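Local atomic coordinates of carboxyltransferase domain-containing protein (Pyrococcus horikoshii, PDB entry 2PHC), a protein that is of uncharacterised function but is probably an ATP-binding hydrolase with a carboxyltransferase-type domain. Residues S29-W41 with V66-R80. Sequence-based numbering, arbitrary orientation.
Sequences SLAKAIEKESPEW and VESYLKRISAREVER
With CG turned away from the backbone N (chi1 178°), Tyr69 carries its ring out from helix 66-80 to the indole of Trp41, whose own CG sits between backbone N and carbonyl carbon. The two meet edge-to-face: the CZ2 rim of Trp41 points at the Tyr69 face, Trp41 CZ2 lying 3.4 Å from Tyr69 CD2, with the planes at 87°. Val66 covers one indole face, its CG2 making a CH-pi contact 3.9 Å from the centroid of the six-membered ring, and Pro39 CB rests toward the rim of the other. Pro39 also lays CG against the phenol end of Tyr69, 3.8 Å from Tyr69 CZ. The phenol OH is buried there among Pro39 and the CB and CG of Glu37, with no polar partner in the model.

Further along, where helix segments 29-37 and 66-80 cross at 119°, Ile73 passes CD1 beside Ile34 CG1 at 3.9 Å and on to the aliphatic part of Glu37, while Ile34 CD1 meets Leu70 CD2. On the inner side Leu45, Leu52 and Phe11 join these helices to the four-stranded antiparallel sheet, so the pair packs as one layer against it.

At the far end Glu77 bends over Ala33, Glu77 OE2 3.5 Å from Ala33 CB, and Arg80, on the same helix as Glu77, grips the Glu77 carboxylate side-on in a salt bridge, Arg80 NH2 to Glu77 OE1 at 2.6 Å and NE to OE2. One water donates to both Glu77 OE2 and Ser29 O, linking the helices. Replacing Glu77 by an alanine is likely to leave Arg80 without its mate and free to turn, and to cost that water its bridge. With no direct hydrogen bond across the contact, its cohesion probably comes mainly from apolar and aromatic packing, the water being the polar link at the Glu77 end.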
ATOM      1  N   SER A  29     -14.170   0.260  -0.593  1.00 19.19           N
ATOM      2  CA  SER A  29     -14.278  -1.042   0.071  1.00 21.30           C
ATOM      3  C   SER A  29     -15.208  -0.984   1.273  1.00 21.38           C
ATOM      4  O   SER A  29     -15.919  -1.902   1.500  1.00 24.05           O
ATOM      5  CB  SER A  29     -12.892  -1.449   0.586  1.00 21.02           C
ATOM      6  OG  SER A  29     -12.041  -1.620  -0.467  1.00 25.67           O
ATOM      7  N   LEU A  30     -15.178   0.098   2.017  1.00 21.44           N
ATOM      8  CA  LEU A  30     -16.027   0.315   3.119  1.00 24.02           C
ATOM      9  C   LEU A  30     -17.457   0.483   2.661  1.00 26.26           C
ATOM     10  O   LEU A  30     -18.352  -0.068   3.314  1.00 26.51           O
ATOM     11  CB  LEU A  30     -15.543   1.537   3.897  1.00 22.47           C
ATOM     12  CG  LEU A  30     -16.286   2.053   5.124  1.00 30.26           C
ATOM     13  CD1 LEU A  30     -16.764   1.033   6.186  1.00 27.79           C
ATOM     14  CD2 LEU A  30     -15.488   3.161   5.773  1.00 31.61           C
ATOM     15  N   ALA A  31     -17.690   1.205   1.585  1.00 20.00           N
ATOM     16  CA  ALA A  31     -19.015   1.386   1.100  1.00 20.00           C
ATOM     17  C   ALA A  31     -19.575   0.100   0.641  1.00 20.00           C
ATOM     18  O   ALA A  31     -20.653  -0.234   0.971  1.00 25.83           O
ATOM     19  CB  ALA A  31     -19.072   2.361   0.022  1.00 20.00           C
ATOM     20  N   LYS A  32     -18.797  -0.619  -0.119  1.00 24.43           N
ATOM     21  CA  LYS A  32     -19.053  -1.995  -0.365  1.00 26.24           C
ATOM     22  C   LYS A  32     -19.337  -2.914   0.837  1.00 25.37           C
ATOM     23  O   LYS A  32     -20.091  -3.806   0.693  1.00 25.85           O
ATOM     24  CB  LYS A  32     -18.109  -2.594  -1.403  1.00 25.23           C
ATOM     25  CG  LYS A  32     -18.251  -2.019  -2.803  1.00 28.46           C
ATOM     26  CD  LYS A  32     -19.087  -2.827  -3.746  1.00 34.13           C
ATOM     27  CE  LYS A  32     -19.636  -2.021  -4.868  1.00 34.92           C
ATOM     28  NZ  LYS A  32     -20.005  -2.782  -6.050  1.00 36.57           N
ATOM     29  N   ALA A  33     -18.758  -2.661   2.011  1.00 25.75           N
ATOM     30  CA  ALA A  33     -18.782  -3.616   3.142  1.00 26.21           C
ATOM     31  C   ALA A  33     -20.157  -3.306   3.693  1.00 27.48           C
ATOM     32  O   ALA A  33     -20.956  -4.204   4.047  1.00 30.15           O
ATOM     33  CB  ALA A  33     -17.689  -3.274   4.203  1.00 25.58           C
ATOM     34  N   ILE A  34     -20.475  -2.029   3.754  1.00 26.20           N
ATOM     35  CA  ILE A  34     -21.783  -1.644   4.185  1.00 26.54           C
ATOM     36  C   ILE A  34     -22.891  -2.123   3.317  1.00 26.92           C
ATOM     37  O   ILE A  34     -23.913  -2.497   3.846  1.00 28.56           O
ATOM     38  CB  ILE A  34     -21.921  -0.135   4.414  1.00 28.10           C
ATOM     39  CG1 ILE A  34     -21.014   0.251   5.573  1.00 22.12           C
ATOM     40  CG2 ILE A  34     -23.394   0.272   4.732  1.00 25.97           C
ATOM     41  CD1 ILE A  34     -20.932   1.744   5.627  1.00 21.07           C
ATOM     42  N   GLU A  35     -22.734  -2.031   2.008  1.00 28.41           N
ATOM     43  CA  GLU A  35     -23.714  -2.528   1.024  1.00 30.45           C
ATOM     44  C   GLU A  35     -23.890  -4.077   1.110  1.00 31.20           C
ATOM     45  O   GLU A  35     -24.934  -4.602   0.715  1.00 32.01           O
ATOM     46  CB  GLU A  35     -23.255  -2.206  -0.407  1.00 29.75           C
ATOM     47  CG  GLU A  35     -23.224  -0.721  -0.776  1.00 33.38           C
ATOM     48  CD  GLU A  35     -24.581  -0.129  -1.246  1.00 40.51           C
ATOM     49  OE1 GLU A  35     -24.605   1.088  -1.605  1.00 37.97           O
ATOM     50  OE2 GLU A  35     -25.629  -0.859  -1.236  1.00 40.99           O
ATOM     51  N   LYS A  36     -22.848  -4.793   1.553  1.00 30.50           N
ATOM     52  CA  LYS A  36     -22.967  -6.204   1.764  1.00 32.24           C
ATOM     53  C   LYS A  36     -23.990  -6.528   2.883  1.00 31.40           C
ATOM     54  O   LYS A  36     -24.749  -7.421   2.724  1.00 32.46           O
ATOM     55  CB  LYS A  36     -21.581  -6.801   2.094  1.00 33.53           C
ATOM     56  CG  LYS A  36     -21.569  -8.337   2.213  1.00 37.11           C
ATOM     57  CD  LYS A  36     -20.146  -8.854   2.295  1.00 43.00           C
ATOM     58  CE  LYS A  36     -20.090 -10.349   2.004  1.00 48.60           C
ATOM     59  NZ  LYS A  36     -18.841 -10.930   2.642  1.00 49.48           N
ATOM     60  N   GLU A  37     -23.999  -5.804   3.978  1.00 32.64           N
ATOM     61  CA  GLU A  37     -25.058  -5.901   4.933  1.00 37.30           C
ATOM     62  C   GLU A  37     -26.444  -5.410   4.586  1.00 38.34           C
ATOM     63  O   GLU A  37     -27.358  -5.832   5.212  1.00 40.79           O
ATOM     64  CB  GLU A  37     -24.692  -5.313   6.274  1.00 38.14           C
ATOM     65  CG  GLU A  37     -23.281  -5.193   6.535  1.00 44.77           C
ATOM     66  CD  GLU A  37     -22.765  -6.397   7.091  1.00 52.30           C
ATOM     67  OE1 GLU A  37     -23.218  -6.736   8.153  1.00 58.90           O
ATOM     68  OE2 GLU A  37     -21.941  -7.036   6.465  1.00 55.11           O
ATOM     69  N   SER A  38     -26.609  -4.491   3.644  1.00 39.15           N
ATOM     70  CA  SER A  38     -27.773  -3.633   3.614  1.00 38.30           C
ATOM     71  C   SER A  38     -28.518  -3.513   4.923  1.00 37.78           C
ATOM     72  O   SER A  38     -29.532  -4.092   5.117  1.00 36.89           O
ATOM     73  CB  SER A  38     -28.725  -4.052   2.535  1.00 37.67           C
ATOM     74  OG  SER A  38     -28.088  -4.922   1.703  1.00 41.97           O
ATOM     75  N   PRO A  39     -28.036  -2.709   5.819  1.00 37.51           N
ATOM     76  CA  PRO A  39     -28.850  -2.475   6.984  1.00 38.20           C
ATOM     77  C   PRO A  39     -30.132  -1.701   6.665  1.00 38.93           C
ATOM     78  O   PRO A  39     -30.178  -0.842   5.817  1.00 38.20           O
ATOM     79  CB  PRO A  39     -27.911  -1.741   7.921  1.00 38.06           C
ATOM     80  CG  PRO A  39     -26.901  -1.200   7.096  1.00 36.49           C
ATOM     81  CD  PRO A  39     -26.779  -1.978   5.886  1.00 36.55           C
ATOM     82  N   GLU A  40     -31.173  -2.065   7.377  1.00 37.83           N
ATOM     83  CA  GLU A  40     -32.556  -1.670   7.121  1.00 38.59           C
ATOM     84  C   GLU A  40     -32.733  -0.188   7.319  1.00 35.50           C
ATOM     85  O   GLU A  40     -33.631   0.398   6.744  1.00 35.13           O
ATOM     86  CB  GLU A  40     -33.571  -2.492   8.004  1.00 39.00           C
ATOM     87  CG  GLU A  40     -34.240  -3.644   7.199  1.00 45.99           C
ATOM     88  CD  GLU A  40     -35.351  -4.475   7.944  1.00 55.41           C
ATOM     89  OE1 GLU A  40     -35.871  -5.458   7.303  1.00 54.28           O
ATOM     90  OE2 GLU A  40     -35.679  -4.151   9.142  1.00 57.98           O
ATOM     91  N   TRP A  41     -31.835   0.399   8.093  1.00 34.59           N
ATOM     92  CA  TRP A  41     -31.840   1.825   8.369  1.00 34.00           C
ATOM     93  C   TRP A  41     -31.109   2.710   7.352  1.00 33.01           C
ATOM     94  O   TRP A  41     -31.077   3.936   7.556  1.00 31.85           O
ATOM     95  CB  TRP A  41     -31.321   2.122   9.757  1.00 33.93           C
ATOM     96  CG  TRP A  41     -30.013   1.484  10.114  1.00 40.30           C
ATOM     97  CD1 TRP A  41     -29.825   0.376  10.902  1.00 44.20           C
ATOM     98  CD2 TRP A  41     -28.669   1.936   9.735  1.00 46.58           C
ATOM     99  NE1 TRP A  41     -28.460   0.095  11.029  1.00 44.41           N
ATOM    100  CE2 TRP A  41     -27.736   1.026  10.324  1.00 44.82           C
ATOM    101  CE3 TRP A  41     -28.172   2.995   8.933  1.00 45.78           C
ATOM    102  CZ2 TRP A  41     -26.339   1.156  10.152  1.00 43.60           C
ATOM    103  CZ3 TRP A  41     -26.760   3.098   8.749  1.00 45.19           C
ATOM    104  CH2 TRP A  41     -25.881   2.179   9.356  1.00 44.60           C
ATOM    105  N   VAL A  66     -26.412   3.802  15.086  1.00 40.53           N
ATOM    106  CA  VAL A  66     -25.830   3.968  13.751  1.00 38.01           C
ATOM    107  C   VAL A  66     -24.386   4.256  13.928  1.00 36.89           C
ATOM    108  O   VAL A  66     -23.564   3.670  13.252  1.00 35.04           O
ATOM    109  CB  VAL A  66     -26.525   5.000  12.941  1.00 37.92           C
ATOM    110  CG1 VAL A  66     -25.668   5.364  11.633  1.00 38.25           C
ATOM    111  CG2 VAL A  66     -27.872   4.439  12.545  1.00 34.47           C
ATOM    112  N   GLU A  67     -24.091   5.074  14.934  1.00 36.46           N
ATOM    113  CA  GLU A  67     -22.747   5.380  15.198  1.00 38.07           C
ATOM    114  C   GLU A  67     -21.925   4.107  15.511  1.00 37.92           C
ATOM    115  O   GLU A  67     -20.813   3.931  14.943  1.00 37.01           O
ATOM    116  CB  GLU A  67     -22.651   6.368  16.333  1.00 39.75           C
ATOM    117  CG  GLU A  67     -21.242   6.655  16.691  1.00 41.38           C
ATOM    118  CD  GLU A  67     -21.188   7.619  17.811  1.00 52.70           C
ATOM    119  OE1 GLU A  67     -22.110   7.548  18.696  1.00 54.02           O
ATOM    120  OE2 GLU A  67     -20.219   8.432  17.815  1.00 53.92           O
ATOM    121  N   SER A  68     -22.493   3.243  16.393  1.00 36.52           N
ATOM    122  CA  SER A  68     -21.819   2.044  16.895  1.00 35.04           C
ATOM    123  C   SER A  68     -21.561   1.133  15.764  1.00 32.65           C
ATOM    124  O   SER A  68     -20.455   0.634  15.660  1.00 31.65           O
ATOM    125  CB  SER A  68     -22.624   1.288  18.009  1.00 35.82           C
ATOM    126  OG  SER A  68     -22.721   2.101  19.196  1.00 39.57           O
ATOM    127  N   TYR A  69     -22.572   0.900  14.935  1.00 29.33           N
ATOM    128  CA  TYR A  69     -22.455  -0.003  13.825  1.00 29.98           C
ATOM    129  C   TYR A  69     -21.315   0.375  12.819  1.00 30.66           C
ATOM    130  O   TYR A  69     -20.732  -0.520  12.155  1.00 31.60           O
ATOM    131  CB  TYR A  69     -23.791   0.086  13.086  1.00 30.22           C
ATOM    132  CG  TYR A  69     -23.904  -0.755  11.821  1.00 34.97           C
ATOM    133  CD1 TYR A  69     -24.669  -1.923  11.822  1.00 36.53           C
ATOM    134  CD2 TYR A  69     -23.274  -0.360  10.603  1.00 34.52           C
ATOM    135  CE1 TYR A  69     -24.821  -2.680  10.680  1.00 38.35           C
ATOM    136  CE2 TYR A  69     -23.422  -1.124   9.423  1.00 34.06           C
ATOM    137  CZ  TYR A  69     -24.169  -2.306   9.504  1.00 40.53           C
ATOM    138  OH  TYR A  69     -24.376  -3.113   8.401  1.00 45.08           O
ATOM    139  N   LEU A  70     -21.030   1.676  12.689  1.00 28.91           N
ATOM    140  CA  LEU A  70     -20.180   2.147  11.609  1.00 31.17           C
ATOM    141  C   LEU A  70     -18.812   1.981  12.186  1.00 30.81           C
ATOM    142  O   LEU A  70     -17.876   1.700  11.463  1.00 30.17           O
ATOM    143  CB  LEU A  70     -20.447   3.606  11.225  1.00 30.37           C
ATOM    144  CG  LEU A  70     -21.699   3.973  10.428  1.00 29.87           C
ATOM    145  CD1 LEU A  70     -21.766   5.570  10.260  1.00 25.32           C
ATOM    146  CD2 LEU A  70     -21.650   3.287   9.104  1.00 28.91           C
ATOM    147  N   LYS A  71     -18.735   2.096  13.517  1.00 30.40           N
ATOM    148  CA  LYS A  71     -17.487   1.895  14.200  1.00 29.27           C
ATOM    149  C   LYS A  71     -17.074   0.418  14.028  1.00 27.97           C
ATOM    150  O   LYS A  71     -15.896   0.128  13.928  1.00 27.43           O
ATOM    151  CB  LYS A  71     -17.619   2.295  15.673  1.00 30.97           C
ATOM    152  CG  LYS A  71     -17.143   3.671  16.004  1.00 32.05           C
ATOM    153  CD  LYS A  71     -17.794   4.150  17.294  1.00 37.97           C
ATOM    154  CE  LYS A  71     -17.580   5.701  17.446  1.00 44.36           C
ATOM    155  NZ  LYS A  71     -17.837   6.288  18.812  1.00 45.39           N
ATOM    156  N   ARG A  72     -18.066  -0.479  13.928  1.00 27.95           N
ATOM    157  CA  ARG A  72     -17.866  -1.942  13.980  1.00 28.46           C
ATOM    158  C   ARG A  72     -17.553  -2.479  12.596  1.00 26.99           C
ATOM    159  O   ARG A  72     -16.644  -3.255  12.404  1.00 25.95           O
ATOM    160  CB  ARG A  72     -19.099  -2.615  14.581  1.00 28.51           C
ATOM    161  CG  ARG A  72     -19.375  -1.946  16.026  1.00 30.27           C
ATOM    162  CD  ARG A  72     -20.519  -2.465  16.760  1.00 32.41           C
ATOM    163  NE  ARG A  72     -21.709  -2.685  15.933  1.00 44.04           N
ATOM    164  CZ  ARG A  72     -22.942  -2.835  16.431  1.00 43.26           C
ATOM    165  NH1 ARG A  72     -23.129  -2.802  17.760  1.00 44.39           N
ATOM    166  NH2 ARG A  72     -23.961  -3.044  15.602  1.00 40.82           N
ATOM    167  N   ILE A  73     -18.314  -2.026  11.636  1.00 26.59           N
ATOM    168  CA  ILE A  73     -17.989  -2.314  10.252  1.00 26.31           C
ATOM    169  C   ILE A  73     -16.593  -1.734   9.802  1.00 25.69           C
ATOM    170  O   ILE A  73     -15.888  -2.429   9.173  1.00 25.43           O
ATOM    171  CB  ILE A  73     -19.270  -2.062   9.373  1.00 28.65           C
ATOM    172  CG1 ILE A  73     -19.172  -2.741   7.998  1.00 29.01           C
ATOM    173  CG2 ILE A  73     -19.587  -0.616   9.240  1.00 29.10           C
ATOM    174  CD1 ILE A  73     -20.481  -3.090   7.525  1.00 31.44           C
ATOM    175  N   SER A  74     -16.129  -0.574  10.306  1.00 25.48           N
ATOM    176  CA  SER A  74     -14.793  -0.083  10.021  1.00 26.57           C
ATOM    177  C   SER A  74     -13.592  -0.828  10.643  1.00 26.37           C
ATOM    178  O   SER A  74     -12.463  -0.856  10.060  1.00 25.05           O
ATOM    179  CB  SER A  74     -14.706   1.383  10.445  1.00 27.34           C
ATOM    180  OG  SER A  74     -15.942   1.998  10.209  1.00 31.35           O
ATOM    181  N   ALA A  75     -13.831  -1.351  11.866  1.00 24.69           N
ATOM    182  CA  ALA A  75     -12.959  -2.275  12.566  1.00 22.66           C
ATOM    183  C   ALA A  75     -12.683  -3.549  11.853  1.00 20.95           C
ATOM    184  O   ALA A  75     -11.562  -3.978  11.850  1.00 20.70           O
ATOM    185  CB  ALA A  75     -13.531  -2.589  14.040  1.00 23.85           C
ATOM    186  N   ARG A  76     -13.726  -4.146  11.293  1.00 21.82           N
ATOM    187  CA  ARG A  76     -13.715  -5.323  10.491  1.00 21.91           C
ATOM    188  C   ARG A  76     -13.120  -5.193   9.070  1.00 23.92           C
ATOM    189  O   ARG A  76     -12.631  -6.195   8.533  1.00 23.77           O
ATOM    190  CB  ARG A  76     -15.198  -5.754  10.305  1.00 24.00           C
ATOM    191  CG  ARG A  76     -15.877  -6.336  11.682  1.00 30.40           C
ATOM    192  CD  ARG A  76     -17.129  -7.270  11.471  1.00 36.77           C
ATOM    193  NE  ARG A  76     -18.380  -6.538  11.736  1.00 44.00           N
ATOM    194  CZ  ARG A  76     -19.369  -6.248  10.875  1.00 45.11           C
ATOM    195  NH1 ARG A  76     -19.316  -6.680   9.603  1.00 43.94           N
ATOM    196  NH2 ARG A  76     -20.415  -5.511  11.318  1.00 44.59           N
ATOM    197  N   GLU A  77     -13.313  -4.031   8.418  1.00 22.73           N
ATOM    198  CA  GLU A  77     -12.578  -3.625   7.242  1.00 23.99           C
ATOM    199  C   GLU A  77     -11.042  -3.503   7.485  1.00 22.90           C
ATOM    200  O   GLU A  77     -10.267  -4.057   6.757  1.00 23.58           O
ATOM    201  CB  GLU A  77     -13.165  -2.285   6.699  1.00 24.44           C
ATOM    202  CG  GLU A  77     -14.320  -2.567   5.770  1.00 28.51           C
ATOM    203  CD  GLU A  77     -13.803  -3.364   4.518  1.00 34.91           C
ATOM    204  OE1 GLU A  77     -12.793  -2.889   3.886  1.00 32.26           O
ATOM    205  OE2 GLU A  77     -14.397  -4.444   4.182  1.00 34.07           O
ATOM    206  N   VAL A  78     -10.620  -2.805   8.517  1.00 22.12           N
ATOM    207  CA  VAL A  78      -9.232  -2.739   8.894  1.00 23.41           C
ATOM    208  C   VAL A  78      -8.641  -4.087   9.235  1.00 24.40           C
ATOM    209  O   VAL A  78      -7.489  -4.360   8.976  1.00 24.78           O
ATOM    210  CB  VAL A  78      -9.102  -1.790  10.127  1.00 24.55           C
ATOM    211  CG1 VAL A  78      -7.763  -1.941  10.773  1.00 23.64           C
ATOM    212  CG2 VAL A  78      -9.287  -0.311   9.648  1.00 27.51           C
ATOM    213  N   GLU A  79      -9.421  -4.946   9.896  1.00 25.64           N
ATOM    214  CA  GLU A  79      -8.936  -6.294  10.216  1.00 23.87           C
ATOM    215  C   GLU A  79      -8.833  -7.182   8.950  1.00 21.73           C
ATOM    216  O   GLU A  79      -8.031  -8.089   8.891  1.00 21.85           O
ATOM    217  CB  GLU A  79      -9.874  -6.922  11.293  1.00 22.27           C
ATOM    218  CG  GLU A  79      -9.701  -8.403  11.541  1.00 23.76           C
ATOM    219  CD  GLU A  79     -11.009  -9.012  12.139  1.00 34.34           C
ATOM    220  OE1 GLU A  79     -12.150  -8.920  11.561  1.00 30.94           O
ATOM    221  OE2 GLU A  79     -10.869  -9.596  13.221  1.00 34.79           O
ATOM    222  N   ARG A  80      -9.733  -7.018   7.994  1.00 21.81           N
ATOM    223  CA  ARG A  80      -9.689  -7.762   6.801  1.00 20.63           C
ATOM    224  C   ARG A  80      -8.413  -7.362   5.991  1.00 22.17           C
ATOM    225  O   ARG A  80      -7.680  -8.188   5.437  1.00 22.68           O
ATOM    226  CB  ARG A  80     -10.944  -7.451   6.022  1.00 22.62           C
ATOM    227  CG  ARG A  80     -10.843  -7.986   4.580  1.00 24.79           C
ATOM    228  CD  ARG A  80     -12.027  -7.682   3.741  1.00 29.35           C
ATOM    229  NE  ARG A  80     -12.073  -6.268   3.393  1.00 32.32           N
ATOM    230  CZ  ARG A  80     -11.358  -5.685   2.444  1.00 30.62           C
ATOM    231  NH1 ARG A  80     -10.502  -6.379   1.733  1.00 31.58           N
ATOM    232  NH2 ARG A  80     -11.479  -4.386   2.256  1.00 32.65           N
TER
HETATM  233  O   HOH W   1     -14.930  -4.356   1.348  1.00 36.52           O